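Local coordinates for DNA topoisomerase I-like protein (PDB 2B9S) that forms the small subunit of a heterodimeric type IB DNA topoisomerase, which relaxes supercoiled DNA by transiently cutting and rejoining one strand, at residues Ile23-Ile28 / Phe51-Asn56. Sequence-based numbering, arbitrary orientation.
Sequences IDPRII and FPWAMN
Pro25 lays CG over one face of the Phe51 ring, 3.6 Å from its centroid and 23° off the ring normal. This is a CH-pi contact, offset toward CD1, and the two side chains cross at about a right angle. The same CG meets Ala54 CB at 3.7 Å and Trp53 CH2 at 3.8 Å. Ala54 CB also takes Arg26 CG at 3.6 Å. Trp53 CZ3 stands over one face of the Arg26 guanidinium, 3.7 Å from NE. The planes are 80° apart, so the indole offers its edge and no parallel cation-pi stack forms.

Asp24 and Glu247 of the large subunit hold this guanidinium. Arg26 grips the Asp24 carboxylate side-on, in the guanidinium plane: Arg26 NE to Asp24 OD1 at 2.9 Å and Arg26 NH2 to Asp24 OD2 at 2.8 Å, both on syn lone pairs. The chi3 bend (-70°) places NE beside Asp24 OD1. Asp24 OD1 also N-caps helix 25-34 by accepting from Arg26 N. Arg26 NH2 also salt-bridges Glu247, and Trp6 of the large subunit meets the Trp53 ring.

The contact lies in the C-terminal topoisomerase domain, its Phe51 side chain about 13 Å from the vanadate ion. No hydrogen bond joins the segments: apolar contact and an aromatic edge hold the loop after helix 45-50 to the start of helix 25-34. Both carboxylates probably offset the arginine charge beside that edge.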
loop_
_atom_site.group_PDB
_atom_site.type_symbol
_atom_site.label_atom_id
_atom_site.label_comp_id
_atom_site.label_asym_id
_atom_site.label_seq_id
_atom_site.Cartn_x
_atom_site.Cartn_y
_atom_site.Cartn_z
ATOM N N ILE E 23 -9.120 9.257 7.696
ATOM C CA ILE E 23 -10.009 10.273 8.268
ATOM C C ILE E 23 -10.940 10.842 7.172
ATOM O O ILE E 23 -10.479 11.196 6.089
ATOM C CB ILE E 23 -9.204 11.426 8.871
ATOM C CG1 ILE E 23 -8.208 10.915 9.915
ATOM C CG2 ILE E 23 -10.140 12.475 9.465
ATOM C CD1 ILE E 23 -7.070 11.892 10.178
ATOM N N ASP E 24 -12.245 10.897 7.443
ATOM C CA ASP E 24 -13.174 11.546 6.534
ATOM C C ASP E 24 -12.654 12.984 6.320
ATOM O O ASP E 24 -12.448 13.721 7.295
ATOM C CB ASP E 24 -14.585 11.485 7.142
ATOM C CG ASP E 24 -15.689 11.797 6.138
ATOM O OD1 ASP E 24 -15.502 12.691 5.300
ATOM O OD2 ASP E 24 -16.766 11.157 6.212
ATOM N N PRO E 25 -12.347 13.362 5.063
ATOM C CA PRO E 25 -11.756 14.696 4.858
ATOM C C PRO E 25 -12.737 15.852 5.169
ATOM O O PRO E 25 -12.307 16.984 5.393
ATOM C CB PRO E 25 -11.356 14.682 3.378
ATOM C CG PRO E 25 -12.191 13.643 2.766
ATOM C CD PRO E 25 -12.491 12.618 3.799
ATOM N N ARG E 26 -14.037 15.538 5.186
ATOM C CA ARG E 26 -15.097 16.465 5.568
ATOM C C ARG E 26 -15.021 16.843 7.051
ATOM O O ARG E 26 -15.513 17.902 7.448
ATOM C CB ARG E 26 -16.472 15.861 5.253
ATOM C CG ARG E 26 -16.717 15.595 3.790
ATOM C CD ARG E 26 -18.001 14.825 3.532
ATOM N NE ARG E 26 -17.923 13.438 3.987
ATOM C CZ ARG E 26 -18.801 12.481 3.676
ATOM N NH1 ARG E 26 -19.821 12.747 2.882
ATOM N NH2 ARG E 26 -18.651 11.249 4.143
ATOM N N ILE E 27 -14.432 15.976 7.874
ATOM C CA ILE E 27 -14.193 16.303 9.289
ATOM C C ILE E 27 -13.138 17.415 9.388
ATOM O O ILE E 27 -13.341 18.416 10.071
ATOM C CB ILE E 27 -13.765 15.063 10.129
ATOM C CG1 ILE E 27 -14.819 13.947 10.054
ATOM C CG2 ILE E 27 -13.460 15.458 11.586
ATOM C CD1 ILE E 27 -14.399 12.660 10.742
ATOM N N ILE E 28 -12.025 17.237 8.676
ATOM C CA ILE E 28 -10.957 18.225 8.603
ATOM C C ILE E 28 -11.427 19.560 7.989
ATOM O O ILE E 28 -11.204 20.629 8.568
ATOM C CB ILE E 28 -9.737 17.644 7.847
ATOM C CG1 ILE E 28 -9.057 16.589 8.722
ATOM C CG2 ILE E 28 -8.740 18.727 7.469
ATOM C CD1 ILE E 28 -8.091 15.703 7.985
ATOM N N PHE E 51 -9.622 15.409 -2.747
ATOM C CA PHE E 51 -10.798 15.528 -1.905
ATOM C C PHE E 51 -11.759 16.686 -2.271
ATOM O O PHE E 51 -12.323 17.311 -1.357
ATOM C CB PHE E 51 -10.340 15.709 -0.458
ATOM C CG PHE E 51 -9.707 14.467 0.175
ATOM C CD1 PHE E 51 -10.283 13.199 0.032
ATOM C CD2 PHE E 51 -8.563 14.582 0.950
ATOM C CE1 PHE E 51 -9.719 12.088 0.640
ATOM C CE2 PHE E 51 -7.999 13.476 1.556
ATOM C CZ PHE E 51 -8.580 12.226 1.409
ATOM N N PRO E 52 -12.004 16.946 -3.585
ATOM C CA PRO E 52 -12.768 18.147 -3.966
ATOM C C PRO E 52 -14.235 18.088 -3.542
ATOM O O PRO E 52 -14.883 19.122 -3.400
ATOM C CB PRO E 52 -12.679 18.133 -5.492
ATOM C CG PRO E 52 -12.552 16.724 -5.830
ATOM C CD PRO E 52 -11.657 16.156 -4.780
ATOM N N TRP E 53 -14.730 16.870 -3.349
ATOM C CA TRP E 53 -16.083 16.592 -2.908
ATOM C C TRP E 53 -16.276 16.865 -1.405
ATOM O O TRP E 53 -17.403 16.860 -0.901
ATOM C CB TRP E 53 -16.416 15.127 -3.249
ATOM C CG TRP E 53 -15.424 14.086 -2.683
ATOM C CD1 TRP E 53 -14.307 13.569 -3.318
ATOM C CD2 TRP E 53 -15.476 13.450 -1.389
ATOM N NE1 TRP E 53 -13.677 12.655 -2.497
ATOM C CE2 TRP E 53 -14.365 12.562 -1.311
ATOM C CE3 TRP E 53 -16.346 13.542 -0.291
ATOM C CZ2 TRP E 53 -14.107 11.759 -0.165
ATOM C CZ3 TRP E 53 -16.084 12.748 0.855
ATOM C CH2 TRP E 53 -14.969 11.861 0.895
ATOM N N ALA E 54 -15.178 17.163 -0.728
ATOM C CA ALA E 54 -15.184 17.392 0.703
ATOM C C ALA E 54 -14.833 18.827 1.090
ATOM O O ALA E 54 -14.917 19.198 2.248
ATOM C CB ALA E 54 -14.247 16.441 1.373
ATOM N N MET E 55 -14.440 19.623 0.101
ATOM C CA MET E 55 -13.804 20.909 0.360
ATOM C C MET E 55 -14.788 21.895 0.982
ATOM O O MET E 55 -14.388 22.845 1.654
ATOM C CB MET E 55 -13.223 21.489 -0.931
ATOM C CG MET E 55 -11.999 20.751 -1.447
ATOM S SD MET E 55 -10.848 20.308 -0.133
ATOM C CE MET E 55 -10.182 21.917 0.290
ATOM N N ASN E 56 -16.076 21.661 0.752
ATOM C CA ASN E 56 -17.092 22.683 0.981
ATOM C C ASN E 56 -17.766 22.495 2.337
ATOM O O ASN E 56 -18.677 23.242 2.696
ATOM C CB ASN E 56 -18.126 22.661 -0.135
#